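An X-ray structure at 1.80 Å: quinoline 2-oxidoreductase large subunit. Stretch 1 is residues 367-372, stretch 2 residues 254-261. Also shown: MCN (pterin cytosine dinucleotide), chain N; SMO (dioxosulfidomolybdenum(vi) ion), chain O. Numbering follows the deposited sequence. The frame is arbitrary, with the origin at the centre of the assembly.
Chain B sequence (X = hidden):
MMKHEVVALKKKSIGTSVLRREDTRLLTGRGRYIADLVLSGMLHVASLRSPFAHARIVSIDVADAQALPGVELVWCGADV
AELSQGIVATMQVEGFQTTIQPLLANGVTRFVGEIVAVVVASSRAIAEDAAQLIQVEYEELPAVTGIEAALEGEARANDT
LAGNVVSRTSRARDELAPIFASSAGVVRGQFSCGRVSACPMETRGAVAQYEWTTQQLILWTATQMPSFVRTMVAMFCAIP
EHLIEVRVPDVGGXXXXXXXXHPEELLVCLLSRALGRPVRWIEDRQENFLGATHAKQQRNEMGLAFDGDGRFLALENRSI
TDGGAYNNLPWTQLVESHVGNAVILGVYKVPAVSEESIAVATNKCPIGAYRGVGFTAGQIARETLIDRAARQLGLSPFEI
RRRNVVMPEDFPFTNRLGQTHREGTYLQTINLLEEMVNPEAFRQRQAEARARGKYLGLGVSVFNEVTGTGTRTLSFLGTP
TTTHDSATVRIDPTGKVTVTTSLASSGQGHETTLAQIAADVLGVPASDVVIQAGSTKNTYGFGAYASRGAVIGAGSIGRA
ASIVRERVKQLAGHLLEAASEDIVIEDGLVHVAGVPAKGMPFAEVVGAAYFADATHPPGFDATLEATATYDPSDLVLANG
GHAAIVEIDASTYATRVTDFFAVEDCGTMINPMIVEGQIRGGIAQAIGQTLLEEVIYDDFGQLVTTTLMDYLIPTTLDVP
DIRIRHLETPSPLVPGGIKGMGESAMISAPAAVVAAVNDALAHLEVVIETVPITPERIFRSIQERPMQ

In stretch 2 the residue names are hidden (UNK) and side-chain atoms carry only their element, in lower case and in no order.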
# COMPACT_ATOMS: atom_id res chain seq x y z
N ILE B 367 16.84 -30.79 -1.45
CA ILE B 367 18.10 -30.07 -1.42
C ILE B 367 17.81 -28.83 -2.25
O ILE B 367 16.97 -28.85 -3.14
CB ILE B 367 19.23 -30.91 -2.07
CG1 ILE B 367 20.59 -30.46 -1.52
CG2 ILE B 367 19.19 -30.79 -3.58
CD1 ILE B 367 20.80 -30.81 -0.06
N GLY B 368 18.49 -27.73 -1.95
CA GLY B 368 18.24 -26.51 -2.69
C GLY B 368 19.47 -25.62 -2.77
O GLY B 368 20.54 -25.98 -2.27
N ALA B 369 19.30 -24.47 -3.40
CA ALA B 369 20.38 -23.52 -3.59
C ALA B 369 20.77 -22.75 -2.34
O ALA B 369 19.92 -22.27 -1.60
CB ALA B 369 20.01 -22.53 -4.68
N TYR B 370 22.08 -22.65 -2.11
CA TYR B 370 22.63 -21.90 -1.00
C TYR B 370 23.97 -21.37 -1.50
O TYR B 370 24.77 -22.12 -2.06
CB TYR B 370 22.81 -22.76 0.25
CG TYR B 370 23.58 -22.09 1.38
CD1 TYR B 370 23.32 -20.76 1.74
CD2 TYR B 370 24.54 -22.79 2.10
CE1 TYR B 370 24.01 -20.15 2.79
CE2 TYR B 370 25.23 -22.19 3.16
CZ TYR B 370 24.96 -20.87 3.50
OH TYR B 370 25.65 -20.28 4.54
N ARG B 371 24.17 -20.06 -1.34
CA ARG B 371 25.38 -19.35 -1.73
C ARG B 371 26.54 -20.25 -2.15
O ARG B 371 27.15 -20.93 -1.32
CB ARG B 371 25.81 -18.45 -0.57
CG ARG B 371 26.72 -17.31 -0.95
CD ARG B 371 26.91 -16.39 0.24
NE ARG B 371 27.52 -15.12 -0.14
CZ ARG B 371 27.55 -14.05 0.66
NH1 ARG B 371 27.01 -14.11 1.87
NH2 ARG B 371 28.10 -12.92 0.22
N GLY B 372 26.85 -20.23 -3.45
CA GLY B 372 27.94 -21.03 -3.97
C GLY B 372 27.48 -22.35 -4.54
O GLY B 372 28.20 -23.01 -5.29
N UNK B 254 18.81 -13.79 2.22
CA UNK B 254 18.25 -14.82 1.36
C UNK B 254 19.26 -15.93 1.15
O UNK B 254 19.01 -17.09 1.49
N UNK B 255 20.41 -15.58 0.57
CA UNK B 255 21.49 -16.52 0.34
C UNK B 255 21.10 -17.74 -0.50
O UNK B 255 21.74 -18.77 -0.41
c UNK B 255 23.30 -14.92 2.40
c UNK B 255 23.51 -13.85 3.26
c UNK B 255 22.30 -15.86 2.65
c UNK B 255 21.52 -15.71 3.79
c UNK B 255 22.71 -13.71 4.40
c UNK B 255 22.05 -16.99 1.68
c UNK B 255 21.71 -14.64 4.66
N UNK B 256 20.06 -17.60 -1.31
CA UNK B 256 19.62 -18.71 -2.14
C UNK B 256 18.36 -19.39 -1.63
O UNK B 256 17.53 -19.86 -2.42
N UNK B 257 18.20 -19.44 -0.31
CA UNK B 257 17.03 -20.10 0.28
C UNK B 257 15.74 -19.46 -0.21
O UNK B 257 14.73 -20.13 -0.42
c UNK B 257 17.08 -20.05 1.80
o UNK B 257 15.31 -19.80 4.46
c UNK B 257 16.04 -20.93 2.49
c UNK B 257 15.98 -20.72 3.99
n UNK B 257 16.69 -21.55 4.74
N UNK B 258 15.78 -18.14 -0.39
CA UNK B 258 14.61 -17.40 -0.84
C UNK B 258 14.60 -17.25 -2.36
O UNK B 258 13.92 -16.39 -2.91
c UNK B 258 14.28 -14.97 2.20
c UNK B 258 14.56 -16.05 -0.11
c UNK B 258 14.26 -16.25 1.37
n UNK B 258 14.42 -14.16 4.58
c UNK B 258 14.10 -15.31 3.68
N UNK B 259 15.35 -18.12 -3.02
CA UNK B 259 15.41 -18.15 -4.47
C UNK B 259 14.76 -19.45 -4.93
O UNK B 259 15.26 -20.12 -5.84
c UNK B 259 16.85 -18.08 -4.96
N UNK B 260 13.67 -19.82 -4.27
CA UNK B 260 12.91 -21.03 -4.62
C UNK B 260 11.44 -20.69 -4.51
O UNK B 260 11.06 -19.71 -3.85
n UNK B 260 15.46 -22.14 -2.61
c UNK B 260 16.64 -22.71 -2.76
c UNK B 260 14.60 -22.62 -3.57
c UNK B 260 13.17 -22.19 -3.66
c UNK B 260 15.30 -23.51 -4.30
n UNK B 260 16.57 -23.55 -3.78
N UNK B 261 10.61 -21.50 -5.14
CA UNK B 261 9.17 -21.31 -5.03
C UNK B 261 8.80 -22.20 -3.85
O UNK B 261 9.12 -23.39 -3.84
c UNK B 261 6.94 -21.61 -6.23
c UNK B 261 6.60 -20.12 -6.21
c UNK B 261 8.45 -21.79 -6.29
c UNK B 261 6.28 -22.28 -7.42
N1 MCN N . 28.99 -5.58 -6.46
C2 MCN N . 29.73 -4.40 -6.80
N3 MCN N . 30.59 -4.59 -7.87
C4 MCN N . 30.77 -5.77 -8.60
C5 MCN N . 29.99 -6.94 -8.19
C6 MCN N . 29.11 -6.84 -7.14
O2 MCN N . 29.62 -3.38 -6.16
N4 MCN N . 31.61 -5.83 -9.61
C1' MCN N . 27.97 -5.39 -5.27
C2D MCN N . 26.49 -5.13 -5.79
O2' MCN N . 25.79 -4.22 -4.87
C3' MCN N . 25.90 -6.52 -5.88
C4D MCN N . 26.49 -7.26 -4.70
O4D MCN N . 27.81 -6.58 -4.44
O3' MCN N . 24.43 -6.45 -5.80
C5' MCN N . 26.55 -8.81 -4.84
O5' MCN N . 27.18 -9.05 -6.07
PA MCN N . 26.58 -9.92 -7.24
O1A MCN N . 26.24 -8.97 -8.34
O2A MCN N . 27.60 -11.03 -7.44
O3A MCN N . 25.27 -10.79 -6.82
PB MCN N . 23.75 -10.35 -6.59
O1B MCN N . 22.93 -11.08 -7.61
O2B MCN N . 23.61 -8.86 -6.53
O3B MCN N . 23.42 -10.90 -5.12
C10 MCN N . 23.07 -12.25 -4.91
C9' MCN N . 24.27 -12.89 -4.29
C8' MCN N . 23.83 -14.34 -4.00
S8' MCN N . 23.40 -15.31 -5.43
C7' MCN N . 23.78 -14.92 -2.80
S7' MCN N . 23.25 -16.59 -2.47
C6' MCN N . 24.13 -14.04 -1.55
C7 MCN N . 25.08 -12.93 -1.93
O9' MCN N . 24.56 -12.16 -3.01
N5' MCN N . 22.80 -13.66 -0.93
C4A MCN N . 23.02 -12.55 -0.02
N8' MCN N . 25.28 -12.00 -0.76
C4B MCN N . 24.19 -11.78 0.12
N1' MCN N . 24.37 -10.69 1.02
C2' MCN N . 23.29 -10.41 1.79
N2' MCN N . 23.41 -9.40 2.67
N3' MCN N . 22.10 -11.10 1.70
C4' MCN N . 21.84 -12.20 0.80
O4' MCN N . 20.76 -12.74 0.79
S SMO O . 22.53 -19.40 -3.88
MO SMO O . 22.47 -17.41 -4.64
OM2 SMO O . 22.84 -18.32 -6.08
OM1 SMO O . 20.81 -17.08 -4.58

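Position 254 has no side-chain atoms beyond CA, which identifies Gly254. It lies out of reach of stretch 1 and instead faces the pterin, its N donating a hydrogen bond to MCN O4' at 2.6 Å. It also opens a type I' turn that runs to position 257.

At position 255 one carbon leads into a ring of six carbons; the first carbon lies 3.9 Å from Tyr370 CE1 and a ring carbon lies 3.8 Å from Arg371 NH1, an oblique approach. This is Phe255, the two atoms being CB and CE1, and its CA-to-CB bond runs sideways to stretch 1. One face of the ring is covered by MCN, near C4', and the backbone N donates a second hydrogen bond to MCN O4', 2.9 Å away. Phe255 O accepts a nearly straight hydrogen bond from Arg371 N (2.9 Å, 165°) and also receives a CA-H...O contact from Tyr370 CA at 3.3 Å.

Position 256 again carries no side-chain atoms and is Gly256. A CB on Gly256 would point toward stretch 1, 2.7 Å from Ala369 O, and would clash with SMO S; phi/psi of 104/-34 would also jam it against the preceding carbonyl O. Gly256 CA sits 3.2 Å from SMO OM1, and Gly256 C lies 3.3 Å from Ala369 O.

Three carbons in a row, the last bearing one oxygen and one nitrogen, mark position 257 as Gln257. The side chain stays clear of stretch 1, its nearest approach being Gln257 CB to Ala369 O at 5.0 Å; the backbone comes closer, with Gln257 N 3.6 Å from Ala369 O. That same N closes the first turn through a weak bond to Gly254 O, at 3.1 Å.

The extended chain at position 258, four carbons ending in nitrogen, is that of Lys258. Its CA-to-CB bond points away from stretch 1, and the side chain makes no contact there; its terminal amine is hydrogen-bonded to a residue adjoining the stretches.

A single side-chain carbon at position 259 gives Ala259. Its CB points toward stretch 1 but makes no contact; its N bonds to Gly256 O at 2.9 Å, closing a type I turn.

Position 260 has one carbon followed by a five-membered ring of three carbons and two nitrogens. One ring nitrogen lies 2.9 Å from Ala369 N, and the residue is His260. NE2 accepts the hydrogen bond from Ala369 N at the ring edge, while His260 ND1 donates to Gln257 O at 3.1 Å, almost linearly, so the imidazole is held from both nitrogens. Gly368 CA is 3.6 Å from His260 NE2, where a side chain would clash.

Four carbons, forked at the second, make position 261 Leu261, far from stretch 1.

The contact thus rests on two hydrogen bonds donated by the backbone of stretch 1, one from Arg371 N to a carbonyl and one from Ala369 N to an imidazole. Between them, glycine permits close backbone packing beside the molybdenum centre, which MCN S7' and S8' ligate, so both stretches help line the cofactor site of this oxidoreductase.

Stretch 2 (254-261) GFGQKAHL
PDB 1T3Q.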